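Local coordinates for protein maquette-3 (Escherichia coli, PDB 6Z0C) that folds as a designed single-chain four-helix bundle, apparently built to explore buried networks of charged residues in an artificial protein core, at residues Q8-Q11 / Q12-E16; T92-E95 / L96-G100. One frame throughout, in Å; residues are numbered along the deposited sequence.

Contact 1 (Q8-Q11 / Q12-E16); sequences QEFQ and QLIQE
F10 and I14 meet one helical turn apart near the start of helix 4-48, a local i to i+4 contact on the face that this first helix turns to the rest of the four-helix bundle. I14 CG1 lies over one face of the F10 ring, displaced toward its rim, 3.6 Å from CE2, and makes a CH-pi contact 4.0 Å from the ring centroid. With CG1 placed anti to its own carbonyl carbon (chi1 -64°), I14 points back down the helix at the ring, and its CD1 carries the contact on to F10 CZ. Underneath, the backbone pair is tied by I14 N to F10 O at 3.0 Å, a fairly straight bond (161°) in the carbonyl plane. On the outer side Q8 and Q12 make the same step: Q8 NE2 reaches Q12 CG at 3.3 Å, a packing contact between two bent glutamines. The polar ends of E9 and Q11 go to other helices: E9 OE1 takes a salt bridge from K192 and a hydrogen bond from T189, and Q11 OE1 accepts from Q90. The chemistry is therefore amphipathic, with an apolar seam flanked by a paired charge and amide, while glutamines line the outer side.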
loop_
_atom_site.group_PDB
_atom_site.type_symbol
_atom_site.label_atom_id
_atom_site.label_comp_id
_atom_site.label_asym_id
_atom_site.label_seq_id
_atom_site.Cartn_x
_atom_site.Cartn_y
_atom_site.Cartn_z
ATOM N N GLN A 8 18.233 -3.588 -19.992
ATOM C CA GLN A 8 18.547 -4.158 -18.653
ATOM C C GLN A 8 18.100 -3.189 -17.550
ATOM O O GLN A 8 17.568 -3.662 -16.527
ATOM C CB GLN A 8 20.044 -4.464 -18.543
ATOM C CG GLN A 8 20.475 -5.017 -17.187
ATOM C CD GLN A 8 19.754 -6.284 -16.799
ATOM O OE1 GLN A 8 19.038 -6.887 -17.594
ATOM N NE2 GLN A 8 19.939 -6.704 -15.557
ATOM N N GLU A 9 18.324 -1.888 -17.746
ATOM C CA GLU A 9 17.892 -0.822 -16.804
ATOM C C GLU A 9 16.375 -0.926 -16.612
ATOM O O GLU A 9 15.929 -0.953 -15.454
ATOM C CB GLU A 9 18.312 0.547 -17.339
ATOM C CG GLU A 9 17.931 1.710 -16.445
ATOM C CD GLU A 9 18.488 3.032 -16.943
ATOM O OE1 GLU A 9 17.691 3.951 -17.209
ATOM O OE2 GLU A 9 19.719 3.129 -17.085
ATOM N N PHE A 10 15.622 -1.015 -17.713
ATOM C CA PHE A 10 14.141 -1.129 -17.713
ATOM C C PHE A 10 13.707 -2.416 -16.998
ATOM O O PHE A 10 12.844 -2.359 -16.091
ATOM C CB PHE A 10 13.600 -1.096 -19.141
ATOM C CG PHE A 10 12.101 -1.180 -19.209
ATOM C CD1 PHE A 10 11.319 -0.069 -18.939
ATOM C CD2 PHE A 10 11.473 -2.379 -19.508
ATOM C CE1 PHE A 10 9.937 -0.150 -18.982
ATOM C CE2 PHE A 10 10.092 -2.456 -19.557
ATOM C CZ PHE A 10 9.325 -1.342 -19.300
ATOM N N GLN A 11 14.284 -3.548 -17.402
ATOM C CA GLN A 11 13.912 -4.896 -16.893
ATOM C C GLN A 11 14.186 -4.967 -15.385
ATOM O O GLN A 11 13.336 -5.523 -14.674
ATOM C CB GLN A 11 14.656 -5.979 -17.676
ATOM C CG GLN A 11 14.153 -6.128 -19.105
ATOM C CD GLN A 11 12.754 -6.692 -19.151
ATOM O OE1 GLN A 11 11.771 -5.965 -19.266
ATOM N NE2 GLN A 11 12.657 -8.004 -19.028
ATOM N N GLN A 12 15.307 -4.399 -14.923
ATOM C CA GLN A 12 15.689 -4.350 -13.485
ATOM C C GLN A 12 14.617 -3.588 -12.692
ATOM O O GLN A 12 14.241 -4.066 -11.603
ATOM C CB GLN A 12 17.074 -3.719 -13.309
ATOM C CG GLN A 12 18.219 -4.705 -13.494
ATOM C CD GLN A 12 18.471 -5.554 -12.271
ATOM O OE1 GLN A 12 18.395 -6.779 -12.318
ATOM N NE2 GLN A 12 18.784 -4.906 -11.160
ATOM N N LEU A 13 14.129 -2.464 -13.225
ATOM C CA LEU A 13 13.088 -1.623 -12.571
ATOM C C LEU A 13 11.768 -2.395 -12.520
ATOM O O LEU A 13 11.110 -2.338 -11.478
ATOM C CB LEU A 13 12.914 -0.301 -13.326
ATOM C CG LEU A 13 14.074 0.686 -13.222
ATOM C CD1 LEU A 13 13.826 1.880 -14.126
ATOM C CD2 LEU A 13 14.300 1.136 -11.785
ATOM N N ILE A 14 11.392 -3.083 -13.603
ATOM C CA ILE A 14 10.147 -3.907 -13.643
ATOM C C ILE A 14 10.249 -4.966 -12.539
ATOM O O ILE A 14 9.268 -5.125 -11.782
ATOM C CB ILE A 14 9.916 -4.538 -15.034
ATOM C CG1 ILE A 14 9.673 -3.482 -16.118
ATOM C CG2 ILE A 14 8.790 -5.563 -14.982
ATOM C CD1 ILE A 14 8.360 -2.744 -15.996
ATOM N N GLN A 15 11.394 -5.648 -12.439
ATOM C CA GLN A 15 11.606 -6.764 -11.478
ATOM C C GLN A 15 11.547 -6.215 -10.047
ATOM O O GLN A 15 10.854 -6.822 -9.212
ATOM C CB GLN A 15 12.931 -7.481 -11.746
ATOM C CG GLN A 15 13.185 -8.673 -10.827
ATOM C CD GLN A 15 12.126 -9.748 -10.914
ATOM O OE1 GLN A 15 10.998 -9.581 -10.451
ATOM N NE2 GLN A 15 12.493 -10.883 -11.486
ATOM N N GLU A 16 12.247 -5.106 -9.787
ATOM C CA GLU A 16 12.277 -4.414 -8.471
ATOM C C GLU A 16 10.844 -4.057 -8.052
ATOM O O GLU A 16 10.479 -4.328 -6.893
ATOM C CB GLU A 16 13.177 -3.179 -8.546
ATOM C CG GLU A 16 13.519 -2.601 -7.190
ATOM C CD GLU A 16 14.432 -1.384 -7.220
ATOM O OE1 GLU A 16 14.461 -0.662 -6.211
ATOM O OE2 GLU A 16 15.109 -1.163 -8.247
#

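Contact 2 (T92-E95 / L96-G100)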
loop_
_atom_site.group_PDB
_atom_site.type_symbol
_atom_site.label_atom_id
_atom_site.label_comp_id
_atom_site.label_asym_id
_atom_site.label_seq_id
_atom_site.Cartn_x
_atom_site.Cartn_y
_atom_site.Cartn_z
ATOM N N THR A 92 4.976 -3.016 -23.148
ATOM C CA THR A 92 5.076 -1.754 -23.928
ATOM C C THR A 92 6.551 -1.351 -24.051
ATOM O O THR A 92 6.957 -0.942 -25.156
ATOM C CB THR A 92 4.187 -0.668 -23.315
ATOM O OG1 THR A 92 2.869 -1.213 -23.262
ATOM C CG2 THR A 92 4.184 0.616 -24.112
ATOM N N GLY A 93 7.325 -1.470 -22.967
ATOM C CA GLY A 93 8.789 -1.284 -22.996
ATOM C C GLY A 93 9.428 -2.192 -24.034
ATOM O O GLY A 93 10.243 -1.707 -24.842
ATOM N N GLN A 94 9.050 -3.470 -24.024
ATOM C CA GLN A 94 9.578 -4.501 -24.953
ATOM C C GLN A 94 9.287 -4.087 -26.400
ATOM O O GLN A 94 10.189 -4.242 -27.239
ATOM C CB GLN A 94 8.980 -5.863 -24.609
ATOM C CG GLN A 94 9.542 -7.008 -25.436
ATOM C CD GLN A 94 9.197 -8.332 -24.803
ATOM O OE1 GLN A 94 9.678 -8.673 -23.724
ATOM N NE2 GLN A 94 8.336 -9.077 -25.466
ATOM N N GLU A 95 8.082 -3.576 -26.676
ATOM C CA GLU A 95 7.692 -3.072 -28.021
ATOM C C GLU A 95 8.699 -2.005 -28.458
ATOM O O GLU A 95 9.126 -2.039 -29.626
ATOM C CB GLU A 95 6.277 -2.491 -28.024
ATOM C CG GLU A 95 5.186 -3.539 -28.012
ATOM C CD GLU A 95 5.187 -4.454 -29.224
ATOM O OE1 GLU A 95 4.722 -4.018 -30.294
ATOM O OE2 GLU A 95 5.683 -5.589 -29.103
ATOM N N LEU A 96 9.075 -1.109 -27.541
ATOM C CA LEU A 96 9.957 0.049 -27.838
ATOM C C LEU A 96 11.342 -0.437 -28.292
ATOM O O LEU A 96 11.823 0.098 -29.302
ATOM C CB LEU A 96 10.038 0.973 -26.617
ATOM C CG LEU A 96 8.871 1.951 -26.464
ATOM C CD1 LEU A 96 8.835 2.542 -25.062
ATOM C CD2 LEU A 96 8.946 3.056 -27.511
ATOM N N TRP A 97 11.974 -1.407 -27.616
ATOM C CA TRP A 97 13.339 -1.842 -28.029
ATOM C C TRP A 97 13.273 -2.819 -29.209
ATOM O O TRP A 97 14.229 -2.825 -29.998
ATOM C CB TRP A 97 14.197 -2.367 -26.872
ATOM C CG TRP A 97 13.773 -3.650 -26.232
ATOM C CD1 TRP A 97 13.833 -4.906 -26.763
ATOM C CD2 TRP A 97 13.299 -3.808 -24.885
ATOM N NE1 TRP A 97 13.397 -5.827 -25.850
ATOM C CE2 TRP A 97 13.065 -5.186 -24.689
ATOM C CE3 TRP A 97 13.041 -2.923 -23.832
ATOM C CZ2 TRP A 97 12.575 -5.693 -23.487
ATOM C CZ3 TRP A 97 12.554 -3.425 -22.646
ATOM C CH2 TRP A 97 12.327 -4.791 -22.478
ATOM N N GLN A 98 12.195 -3.591 -29.357
ATOM C CA GLN A 98 12.058 -4.548 -30.490
ATOM C C GLN A 98 11.862 -3.769 -31.795
ATOM O O GLN A 98 12.486 -4.142 -32.807
ATOM C CB GLN A 98 10.917 -5.537 -30.249
ATOM C CG GLN A 98 11.266 -6.625 -29.240
ATOM C CD GLN A 98 10.287 -7.772 -29.269
ATOM O OE1 GLN A 98 9.319 -7.756 -30.022
ATOM N NE2 GLN A 98 10.534 -8.784 -28.446
ATOM N N LEU A 99 11.044 -2.716 -31.769
ATOM C CA LEU A 99 10.685 -1.939 -32.984
ATOM C C LEU A 99 11.737 -0.859 -33.246
ATOM O O LEU A 99 11.944 -0.523 -34.432
ATOM C CB LEU A 99 9.285 -1.347 -32.807
ATOM C CG LEU A 99 8.147 -2.357 -32.956
ATOM C CD1 LEU A 99 6.817 -1.743 -32.551
ATOM C CD2 LEU A 99 8.081 -2.882 -34.383
ATOM N N GLY A 100 12.387 -0.359 -32.191
ATOM C CA GLY A 100 13.382 0.726 -32.281
ATOM C C GLY A 100 12.864 1.844 -33.162
ATOM O O GLY A 100 11.750 2.322 -32.893
#
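G93 O is gripped twice by the backbone one turn on: W97 N donates at 3.3 Å, in the carbonyl plane, and L96 N adds a weak bond at 3.0 Å bent to 121°. L96 N also reaches T92 O, so its N-H is shared between two carbonyls. The indole of W97 folds back over this same piece of chain. Its chi1 of 67° sets CG between the backbone N and the carbonyl carbon, a crowded position that brings the ring flat across the backbone of G93 and Q94. Q94 CA sits over the centre of the six-membered ring, 3.5 Å from the centroid and 10° off the normal, a CH-pi contact, while G93 O lies above the rim of the same face, 3.2 Å from CE3. Q94 CB and CG then run past CZ2. Replacing the indole with an alanine is likely to uncover the G93 and Q94 backbone on that face and open a gap toward R7 and Q11. Farther round, Q98 lies alongside Q94 with the two amide planes nearly parallel, its NE2 3.6 Å from Q94 CG, and E95 and L99 lie side by side, pointing the same way, with E95 OE1 3.8 Å from L99 CD1. Just beyond, G100 leaves helical geometry with positive phi. Among the neighbouring helices, W97 rests on R7 and Q11 of helix 4-48, T92 packs on F111 and L114 of helix 105-144, and L96 bridges L107 of that helix to L193 and W194 of helix 152-194.

Overall arrangement
Contact 1 lies near the start of helix 4-48 and contact 2 at the end of helix 52-99, so they come in series along the chain, in the first two helices of the bundle. Because the second helix runs back along the first, the two are brought to the same end of the molecule, their centres about 14 Å apart. They touch directly: F10 CD2 lies 3.5 Å from W97 CZ3, Q11 OE1 is 3.5 Å from W97 CH2, and F10 CZ packs on G93 CA. F10 and W97 thus join the two helices near the end where G101, G103 and Q200 bind the potassium ion.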